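Local coordinates for putative glycosyl hydrolase (Bacteroides thetaiotaomicron VPI-5482, PDB 3K11), which is of unknown function but belongs to glycosyl hydrolase family 88 and may act as a hydrolase on carbohydrates, at residues His142-Ala147 with Leu201-Met206; Arg191-Pro194 with Leu199-Asp202; Tyr248-Val253 with Ala385-Arg390. One frame throughout, in Å; residues are numbered along the deposited sequence. Where two conformers were deposited one is given.

Contact 1: residues His142-Ala147 with Leu201-Met206; sequences HALDDA and LDDMFM. With EDO (1,2-ethanediol), chain I.
L144 and M206 mark the closest approach of the two backbones, their CA atoms 5.5 Å apart, where a short 3-10 turn at 144-146 sits beside the opening turns of helix 202-217. The turn is closed by backbone bonds from D146 N to A143 O and from A147 N to L144 O. Its entry is pinned by D146, whose OD2 takes H142 N on the anti lone pair at 2.9 Å and nearly straight (169°). A147 occupies the N-cap position before helix 148-160. A loop between two helices thus packs on the start of a third, consistent with the (alpha/alpha)6 barrel of the six-hairpin families. Between the segments there is no direct hydrogen bond. L144 sets its CB 3.6 Å from M206 CB, and its CD1 lies 3.9 Å from D203 OD1; I177 and F189 pack on the same leucine. D203 OD1 has its main partner in R191, and water 1 gives it a weak second bond while accepting from D145 N at 2.9 Å. In M206, a selenomethionine, chi1 (-54°) sets CG 3.5 Å from D145 OD1, and the bend at chi2 then carries SE away from L144. D145 is modelled in two conformers; in one of them OD1 and OD2 probably each accept a hydroxyl of an ethanediol, and M206 CE lies 3.6 Å from O1 of that diol.

Contact 2: residues Arg191-Pro194 with Leu199-Asp202; sequences RNRP and LWLD. With EDO (1,2-ethanediol), chain I; EDO (1,2-ethanediol), chain J.
R191 lies flat on the indole of W200, a cation-pi stack between the loop before strand 198-200 and that strand, which is an outermost strand, within this chain, of a small three-stranded antiparallel sheet. Starting at the backbone, R191 CB stands 3.9 Å from W200 NE1, and CG meets the CD1 corner of the five-membered ring. CD comes lower, 3.5 Å from the centroid of that ring, in a CH-pi contact over the face. Extended from CG to NE, the chain runs on across the ring: NE passes above CG of W200, and CZ settles 3.5 Å from CD2, with guanidinium and indole planes only 9° apart. NH1 is over the middle of the indole, and the stack holds the group flat. Both terminal nitrogens then point past the ring into one ethanediol, NH1 to O2 and NH2 to O1, a two-handed grip. NH2 also forms a salt bridge with D203.

The rim of W200 is fixed separately: NE1 donates to R193 O at 2.9 Å, in the ring plane and fairly straight (162°), which helps fix the rotation of the indole. P194, behind a cis peptide bond, brings CD within 4.0 Å of W200 CZ2. The R193 guanidinium sits beyond the benzo rim, on the same side as R191, one face toward CZ2, its plane 57° from the ring. Its NH1 forms a salt bridge with D423 of the second subunit, and its NH2 donates to O2 of a second ethanediol at 2.9 Å.

Contact 3: residues Tyr248-Val253 with Ala385-Arg390; sequences YRHGWV and AFYYYR. With EDO (1,2-ethanediol), chain H.
One hydrogen bond carries the meeting of H250 and Y387: H250 ND1 and Y387 OH lie 2.7 Å apart, close to straight (168°), and either atom could be the donor. The oxygen sits at the edge of the imidazole, near its plane, as a partner of ND1 should. With CG swung to the far side from the backbone N (chi1 -173°), H250 reaches out from the break in strand 247-253 toward helix 384-388. Its other nitrogen, NE2, is bonded to D202 OD1, and Y387 OH also bonds A381 N, so this buried pair is tied in at both ends. Putting a phenylalanine in place of H250 would probably leave D202 OD1 and Y387 OH each short of a partner and set the tyrosine hydroxyl freer to turn.

The strand belongs to the small antiparallel sheet, which here is tied to a short helix late in the helical fold expected for family 88.

Aromatic packing between the segments is slight. The H250 and Y387 rings meet rim to rim, planes at 75° and centroids 5.7 Å apart, neither over the face of the other. Within 385-390, F386 CD2 lies over the centre of the Y387 ring and the aliphatic R390 CD over that of F386.

Overall arrangement
All three contacts are buried; none is a surface patch. Contact 1 lies deepest, about 13 Å from the chain centre to its own, joins loop to helix, and relies on apolar packing, with a water bonded only weakly to D203. Contacts 2 and 3, each about 19 Å out, reach neighbouring strands of one sheet, 198-200 and 247-253, and both touch the second subunit; stacked cation and indole hold the former, a single histidine-tyrosine bond the latter. Contacts 1 and 2 share L201 and D202, touch one ethanediol, and are joined by the D203-R191 salt bridge. D202 links both to H250 of contact 3.

Contact 1: residues His142-Ala147 with Leu201-Met206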
loop_
_atom_site.group_PDB
_atom_site.type_symbol
_atom_site.label_atom_id
_atom_site.label_comp_id
_atom_site.label_asym_id
_atom_site.label_seq_id
_atom_site.Cartn_x
_atom_site.Cartn_y
_atom_site.Cartn_z
ATOM N N HIS A 142 -3.975 -1.969 39.892
ATOM C CA HIS A 142 -5.294 -2.334 39.420
ATOM C C HIS A 142 -5.353 -2.813 37.978
ATOM O O HIS A 142 -6.428 -3.160 37.524
ATOM C CB HIS A 142 -6.245 -1.160 39.585
ATOM C CG HIS A 142 -6.471 -0.806 41.008
ATOM N ND1 HIS A 142 -6.118 0.411 41.539
ATOM C CD2 HIS A 142 -6.965 -1.534 42.030
ATOM C CE1 HIS A 142 -6.405 0.422 42.828
ATOM N NE2 HIS A 142 -6.918 -0.746 43.151
ATOM N N ALA A 143 -4.218 -2.899 37.288
ATOM C CA ALA A 143 -4.175 -3.290 35.877
ATOM C C ALA A 143 -2.785 -3.817 35.630
ATOM O O ALA A 143 -1.876 -3.492 36.366
ATOM C CB ALA A 143 -4.457 -2.089 34.982
ATOM N N LEU A 144 -2.602 -4.645 34.615
ATOM C CA LEU A 144 -1.282 -5.176 34.313
ATOM C C LEU A 144 -0.243 -4.059 34.048
ATOM O O LEU A 144 0.964 -4.244 34.324
ATOM C CB LEU A 144 -1.349 -6.118 33.115
ATOM C CG LEU A 144 -2.109 -7.412 33.238
ATOM C CD1 LEU A 144 -1.991 -8.083 31.895
ATOM C CD2 LEU A 144 -1.477 -8.272 34.340
ATOM N N ASP A 145 -0.726 -2.922 33.532
ATOM C CA ASP A 145 0.083 -1.688 33.334
ATOM C C ASP A 145 0.727 -1.184 34.571
ATOM O O ASP A 145 1.707 -0.450 34.493
ATOM C CB ASP A 145 -0.788 -0.500 32.948
ATOM C CG ASP A 145 -1.239 -0.542 31.550
ATOM O OD1 ASP A 145 -0.784 -1.420 30.795
ATOM O OD2 ASP A 145 -2.040 0.344 31.209
ATOM N N ASP A 146 0.128 -1.520 35.699
ATOM C CA ASP A 146 0.617 -1.066 37.019
ATOM C C ASP A 146 1.629 -2.025 37.602
ATOM O O ASP A 146 2.157 -1.732 38.651
ATOM C CB ASP A 146 -0.548 -0.997 38.011
ATOM C CG ASP A 146 -1.553 0.086 37.690
ATOM O OD1 ASP A 146 -1.188 1.068 37.000
ATOM O OD2 ASP A 146 -2.694 -0.014 38.201
ATOM N N ALA A 147 1.904 -3.170 36.956
ATOM C CA ALA A 147 2.646 -4.242 37.603
ATOM C C ALA A 147 3.638 -5.006 36.772
ATOM O O ALA A 147 4.758 -5.270 37.208
ATOM C CB ALA A 147 1.637 -5.260 38.233
ATOM N N LEU A 201 -3.573 -5.810 22.633
ATOM C CA LEU A 201 -2.298 -6.395 22.210
ATOM C C LEU A 201 -1.216 -6.074 23.245
ATOM O O LEU A 201 -0.338 -6.906 23.527
ATOM C CB LEU A 201 -1.921 -5.864 20.823
ATOM C CG LEU A 201 -0.743 -6.506 20.151
ATOM C CD1 LEU A 201 -0.937 -8.031 20.015
ATOM C CD2 LEU A 201 -0.492 -5.816 18.764
ATOM N N ASP A 202 -1.272 -4.869 23.836
ATOM C CA ASP A 202 -0.272 -4.432 24.808
ATOM C C ASP A 202 -0.151 -5.421 25.945
ATOM O O ASP A 202 0.950 -5.592 26.495
ATOM C CB ASP A 202 -0.635 -3.076 25.444
ATOM C CG ASP A 202 -0.942 -1.979 24.402
ATOM O OD1 ASP A 202 -1.854 -2.175 23.607
ATOM O OD2 ASP A 202 -0.239 -0.944 24.343
ATOM N N ASP A 203 -1.234 -6.132 26.267
ATOM C CA ASP A 203 -1.226 -6.984 27.478
ATOM C C ASP A 203 -0.444 -8.268 27.269
ATOM O O ASP A 203 -0.120 -8.923 28.220
ATOM C CB ASP A 203 -2.614 -7.294 27.971
ATOM C CG ASP A 203 -3.270 -6.125 28.695
ATOM O OD1 ASP A 203 -2.535 -5.258 29.229
ATOM O OD2 ASP A 203 -4.507 -6.131 28.789
HETATM N N MSE A 204 -0.130 -8.632 26.017
HETATM C CA MSE A 204 0.829 -9.701 25.797
HETATM C C MSE A 204 2.114 -9.360 26.577
HETATM O O MSE A 204 2.677 -10.184 27.284
HETATM C CB MSE A 204 1.125 -9.892 24.317
HETATM C CG MSE A 204 -0.051 -10.506 23.573
HETATM SE SE MSE A 204 0.339 -10.923 21.740
HETATM C CE MSE A 204 1.316 -12.543 22.049
ATOM N N PHE A 205 2.538 -8.107 26.479
ATOM C CA PHE A 205 3.776 -7.627 27.087
ATOM C C PHE A 205 3.568 -7.226 28.521
ATOM O O PHE A 205 4.450 -7.424 29.356
ATOM C CB PHE A 205 4.360 -6.481 26.274
ATOM C CG PHE A 205 5.634 -5.953 26.832
ATOM C CD1 PHE A 205 6.830 -6.704 26.750
ATOM C CD2 PHE A 205 5.632 -4.736 27.483
ATOM C CE1 PHE A 205 8.001 -6.216 27.314
ATOM C CE2 PHE A 205 6.800 -4.245 28.073
ATOM C CZ PHE A 205 7.983 -4.980 27.972
HETATM N N MSE A 206 2.402 -6.687 28.838
HETATM C CA MSE A 206 2.177 -6.313 30.234
HETATM C C MSE A 206 2.120 -7.529 31.149
HETATM O O MSE A 206 2.517 -7.454 32.316
HETATM C CB MSE A 206 0.922 -5.460 30.404
HETATM C CG MSE A 206 0.854 -4.255 29.553
HETATM SE SE MSE A 206 2.394 -3.016 29.746
HETATM C CE MSE A 206 2.415 -2.248 27.869
HETATM C C1 EDO I . -0.849 0.182 28.063
HETATM O O1 EDO I . -1.071 -1.223 28.010
HETATM C C2 EDO I . -2.148 0.869 27.688
HETATM O O2 EDO I . -2.930 0.926 28.857
HETATM O O HOH W 1 -3.069 -3.093 31.779
#

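Contact 2: residues Arg191-Pro194 with Leu199-Asp202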
loop_
_atom_site.group_PDB
_atom_site.type_symbol
_atom_site.label_atom_id
_atom_site.label_comp_id
_atom_site.label_asym_id
_atom_site.label_seq_id
_atom_site.Cartn_x
_atom_site.Cartn_y
_atom_site.Cartn_z
ATOM N N ARG A 191 -9.465 -6.889 29.508
ATOM C CA ARG A 191 -9.958 -5.643 30.100
ATOM C C ARG A 191 -11.429 -5.508 29.823
ATOM O O ARG A 191 -11.960 -6.127 28.906
ATOM C CB ARG A 191 -9.229 -4.430 29.525
ATOM C CG ARG A 191 -7.733 -4.540 29.592
ATOM C CD ARG A 191 -7.075 -3.215 29.418
ATOM N NE ARG A 191 -5.648 -3.385 29.174
ATOM C CZ ARG A 191 -4.812 -2.392 28.912
ATOM N NH1 ARG A 191 -5.242 -1.146 28.884
ATOM N NH2 ARG A 191 -3.541 -2.650 28.667
ATOM N N ASN A 192 -12.086 -4.667 30.607
ATOM C CA ASN A 192 -13.476 -4.295 30.329
ATOM C C ASN A 192 -13.558 -2.833 29.831
ATOM O O ASN A 192 -14.612 -2.211 29.858
ATOM C CB ASN A 192 -14.339 -4.572 31.562
ATOM C CG ASN A 192 -14.578 -6.027 31.735
ATOM O OD1 ASN A 192 -15.111 -6.682 30.837
ATOM N ND2 ASN A 192 -14.116 -6.570 32.853
ATOM N N ARG A 193 -12.426 -2.312 29.356
ATOM C CA ARG A 193 -12.386 -1.036 28.669
ATOM C C ARG A 193 -11.634 -1.228 27.389
ATOM O O ARG A 193 -10.699 -2.022 27.362
ATOM C CB ARG A 193 -11.700 0.071 29.474
ATOM C CG ARG A 193 -10.184 -0.048 29.600
ATOM C CD ARG A 193 -9.621 0.987 30.559
ATOM N NE ARG A 193 -8.141 1.098 30.530
ATOM C CZ ARG A 193 -7.467 1.856 29.675
ATOM N NH1 ARG A 193 -8.088 2.554 28.745
ATOM N NH2 ARG A 193 -6.154 1.889 29.733
ATOM N N PRO A 194 -12.050 -0.541 26.324
ATOM C CA PRO A 194 -13.236 0.348 26.233
ATOM C C PRO A 194 -14.566 -0.362 26.112
ATOM O O PRO A 194 -15.607 0.307 26.056
ATOM C CB PRO A 194 -12.940 1.168 24.979
ATOM C CG PRO A 194 -12.167 0.236 24.110
ATOM C CD PRO A 194 -11.272 -0.528 25.072
ATOM N N LEU A 199 -9.531 -7.705 24.498
ATOM C CA LEU A 199 -8.130 -7.992 24.537
ATOM C C LEU A 199 -7.378 -6.804 23.932
ATOM O O LEU A 199 -7.738 -6.341 22.874
ATOM C CB LEU A 199 -7.784 -9.260 23.793
ATOM C CG LEU A 199 -8.365 -10.591 24.276
ATOM C CD1 LEU A 199 -7.846 -11.766 23.385
ATOM C CD2 LEU A 199 -8.062 -10.812 25.809
ATOM N N TRP A 200 -6.319 -6.401 24.626
ATOM C CA TRP A 200 -5.359 -5.385 24.183
ATOM C C TRP A 200 -4.075 -6.072 23.828
ATOM O O TRP A 200 -3.511 -6.808 24.644
ATOM C CB TRP A 200 -5.077 -4.430 25.328
ATOM C CG TRP A 200 -6.169 -3.473 25.626
ATOM C CD1 TRP A 200 -7.461 -3.752 25.995
ATOM C CD2 TRP A 200 -6.032 -2.067 25.658
ATOM N NE1 TRP A 200 -8.141 -2.590 26.224
ATOM C CE2 TRP A 200 -7.288 -1.533 26.045
ATOM C CE3 TRP A 200 -4.964 -1.196 25.392
ATOM C CZ2 TRP A 200 -7.505 -0.156 26.203
ATOM C CZ3 TRP A 200 -5.182 0.170 25.507
ATOM C CH2 TRP A 200 -6.440 0.680 25.940
ATOM N N LEU A 201 -3.573 -5.810 22.633
ATOM C CA LEU A 201 -2.298 -6.395 22.210
ATOM C C LEU A 201 -1.216 -6.074 23.245
ATOM O O LEU A 201 -0.338 -6.906 23.527
ATOM C CB LEU A 201 -1.921 -5.864 20.823
ATOM C CG LEU A 201 -0.743 -6.506 20.151
ATOM C CD1 LEU A 201 -0.937 -8.031 20.015
ATOM C CD2 LEU A 201 -0.492 -5.816 18.764
ATOM N N ASP A 202 -1.272 -4.869 23.836
ATOM C CA ASP A 202 -0.272 -4.432 24.808
ATOM C C ASP A 202 -0.151 -5.421 25.945
ATOM O O ASP A 202 0.950 -5.592 26.495
ATOM C CB ASP A 202 -0.635 -3.076 25.444
ATOM C CG ASP A 202 -0.942 -1.979 24.402
ATOM O OD1 ASP A 202 -1.854 -2.175 23.607
ATOM O OD2 ASP A 202 -0.239 -0.944 24.343
HETATM C C1 EDO I . -0.849 0.182 28.063
HETATM O O1 EDO I . -1.071 -1.223 28.010
HETATM C C2 EDO I . -2.148 0.869 27.688
HETATM O O2 EDO I . -2.930 0.926 28.857
HETATM C C1 EDO J . -3.452 5.459 27.624
HETATM O O1 EDO J . -4.396 6.257 26.890
HETATM C C2 EDO J . -3.795 3.985 27.578
HETATM O O2 EDO J . -5.197 3.871 27.792
#

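Contact 3: residues Tyr248-Val253 with Ala385-Arg390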
loop_
_atom_site.group_PDB
_atom_site.type_symbol
_atom_site.label_atom_id
_atom_site.label_comp_id
_atom_site.label_asym_id
_atom_site.label_seq_id
_atom_site.Cartn_x
_atom_site.Cartn_y
_atom_site.Cartn_z
ATOM N N TYR A 248 -0.192 -8.102 13.958
ATOM C CA TYR A 248 -1.223 -8.195 14.963
ATOM C C TYR A 248 -2.136 -6.992 14.948
ATOM O O TYR A 248 -1.697 -5.861 14.720
ATOM C CB TYR A 248 -0.589 -8.222 16.327
ATOM C CG TYR A 248 0.028 -9.553 16.745
ATOM C CD1 TYR A 248 1.351 -9.839 16.466
ATOM C CD2 TYR A 248 -0.709 -10.501 17.441
ATOM C CE1 TYR A 248 1.931 -10.998 16.875
ATOM C CE2 TYR A 248 -0.126 -11.682 17.835
ATOM C CZ TYR A 248 1.187 -11.921 17.565
ATOM O OH TYR A 248 1.746 -13.101 17.980
ATOM N N ARG A 249 -3.421 -7.252 15.198
ATOM C CA ARG A 249 -4.358 -6.164 15.482
ATOM C C ARG A 249 -4.128 -5.601 16.910
ATOM O O ARG A 249 -3.797 -6.339 17.827
ATOM C CB ARG A 249 -5.799 -6.602 15.287
ATOM C CG ARG A 249 -6.173 -7.892 15.827
ATOM C CD ARG A 249 -7.682 -8.199 15.699
ATOM N NE ARG A 249 -8.096 -8.502 14.343
ATOM C CZ ARG A 249 -7.889 -9.622 13.664
ATOM N NH1 ARG A 249 -7.190 -10.631 14.102
ATOM N NH2 ARG A 249 -8.360 -9.708 12.457
ATOM N N HIS A 250 -4.341 -4.308 17.102
ATOM C CA HIS A 250 -4.200 -3.704 18.442
ATOM C C HIS A 250 -5.271 -4.190 19.415
ATOM O O HIS A 250 -5.008 -4.358 20.596
ATOM C CB HIS A 250 -4.253 -2.172 18.363
ATOM C CG HIS A 250 -3.960 -1.488 19.653
ATOM N ND1 HIS A 250 -4.424 -0.214 19.953
ATOM C CD2 HIS A 250 -3.250 -1.900 20.726
ATOM C CE1 HIS A 250 -3.992 0.126 21.160
ATOM N NE2 HIS A 250 -3.274 -0.877 21.656
ATOM N N GLY A 251 -6.482 -4.407 18.903
ATOM C CA GLY A 251 -7.567 -4.785 19.784
ATOM C C GLY A 251 -8.477 -5.855 19.258
ATOM O O GLY A 251 -8.588 -6.125 18.043
ATOM N N TRP A 252 -9.187 -6.450 20.191
ATOM C CA TRP A 252 -10.135 -7.547 19.894
ATOM C C TRP A 252 -11.226 -7.529 20.941
ATOM O O TRP A 252 -10.967 -7.802 22.097
ATOM C CB TRP A 252 -9.407 -8.891 19.946
ATOM C CG TRP A 252 -10.196 -10.080 19.511
ATOM C CD1 TRP A 252 -10.287 -10.602 18.236
ATOM C CD2 TRP A 252 -10.961 -10.965 20.363
ATOM N NE1 TRP A 252 -11.080 -11.718 18.250
ATOM C CE2 TRP A 252 -11.488 -11.970 19.545
ATOM C CE3 TRP A 252 -11.227 -10.994 21.743
ATOM C CZ2 TRP A 252 -12.263 -13.008 20.053
ATOM C CZ3 TRP A 252 -11.974 -12.035 22.236
ATOM C CH2 TRP A 252 -12.510 -12.995 21.395
ATOM N N VAL A 253 -12.450 -7.250 20.505
ATOM C CA VAL A 253 -13.613 -7.226 21.396
ATOM C C VAL A 253 -14.415 -8.501 21.195
ATOM O O VAL A 253 -14.887 -8.809 20.100
ATOM C CB VAL A 253 -14.510 -5.980 21.138
ATOM C CG1 VAL A 253 -15.772 -6.020 22.030
ATOM C CG2 VAL A 253 -13.657 -4.686 21.421
ATOM N N ALA A 385 -8.385 7.661 12.102
ATOM C CA ALA A 385 -7.996 9.039 12.489
ATOM C C ALA A 385 -7.362 9.106 13.880
ATOM O O ALA A 385 -6.355 9.773 14.078
ATOM C CB ALA A 385 -9.220 9.992 12.371
ATOM N N PHE A 386 -7.934 8.397 14.837
ATOM C CA PHE A 386 -7.384 8.335 16.185
ATOM C C PHE A 386 -5.901 7.956 16.135
ATOM O O PHE A 386 -5.039 8.644 16.701
ATOM C CB PHE A 386 -8.188 7.332 17.011
ATOM C CG PHE A 386 -7.583 7.020 18.361
ATOM C CD1 PHE A 386 -7.808 7.848 19.433
ATOM C CD2 PHE A 386 -6.765 5.922 18.535
ATOM C CE1 PHE A 386 -7.271 7.572 20.646
ATOM C CE2 PHE A 386 -6.267 5.624 19.792
ATOM C CZ PHE A 386 -6.500 6.478 20.818
ATOM N N TYR A 387 -5.591 6.902 15.397
ATOM C CA TYR A 387 -4.197 6.415 15.372
ATOM C C TYR A 387 -3.281 7.362 14.607
ATOM O O TYR A 387 -2.143 7.606 14.994
ATOM C CB TYR A 387 -4.121 5.007 14.809
ATOM C CG TYR A 387 -4.677 3.943 15.741
ATOM C CD1 TYR A 387 -3.940 3.495 16.832
ATOM C CD2 TYR A 387 -5.952 3.408 15.559
ATOM C CE1 TYR A 387 -4.452 2.559 17.711
ATOM C CE2 TYR A 387 -6.464 2.453 16.431
ATOM C CZ TYR A 387 -5.709 2.018 17.506
ATOM O OH TYR A 387 -6.195 1.065 18.376
ATOM N N TYR A 388 -3.761 7.838 13.479
ATOM C CA TYR A 388 -2.925 8.714 12.636
ATOM C C TYR A 388 -2.521 9.996 13.347
ATOM O O TYR A 388 -1.429 10.508 13.095
ATOM C CB TYR A 388 -3.649 9.089 11.347
ATOM C CG TYR A 388 -3.546 8.161 10.174
ATOM C CD1 TYR A 388 -4.221 6.944 10.161
ATOM C CD2 TYR A 388 -2.909 8.564 8.992
ATOM C CE1 TYR A 388 -4.189 6.121 9.058
ATOM C CE2 TYR A 388 -2.880 7.744 7.875
ATOM C CZ TYR A 388 -3.524 6.534 7.898
ATOM O OH TYR A 388 -3.541 5.749 6.779
ATOM N N TYR A 389 -3.346 10.461 14.282
ATOM C CA TYR A 389 -3.165 11.774 14.897
ATOM C C TYR A 389 -2.707 11.723 16.342
ATOM O O TYR A 389 -2.616 12.765 16.978
ATOM C CB TYR A 389 -4.454 12.627 14.784
ATOM C CG TYR A 389 -4.623 13.227 13.436
ATOM C CD1 TYR A 389 -4.067 14.479 13.145
ATOM C CD2 TYR A 389 -5.306 12.548 12.424
ATOM C CE1 TYR A 389 -4.151 15.016 11.885
ATOM C CE2 TYR A 389 -5.386 13.069 11.136
ATOM C CZ TYR A 389 -4.823 14.324 10.882
ATOM O OH TYR A 389 -4.955 14.920 9.646
ATOM N N ARG A 390 -2.307 10.561 16.815
ATOM C CA ARG A 390 -1.750 10.494 18.197
ATOM C C ARG A 390 -0.571 11.431 18.310
ATOM O O ARG A 390 0.358 11.374 17.499
ATOM C CB ARG A 390 -1.313 9.084 18.551
ATOM C CG ARG A 390 -2.446 8.025 18.623
ATOM C CD ARG A 390 -3.634 8.397 19.448
ATOM N NE ARG A 390 -3.297 8.670 20.848
ATOM C CZ ARG A 390 -3.845 9.630 21.600
ATOM N NH1 ARG A 390 -4.741 10.463 21.112
ATOM N NH2 ARG A 390 -3.446 9.770 22.858
HETATM C C1 EDO H . -7.971 -8.618 8.398
HETATM O O1 EDO H . -8.447 -9.946 8.699
HETATM C C2 EDO H . -8.132 -7.665 9.577
HETATM O O2 EDO H . -9.363 -7.788 10.306
#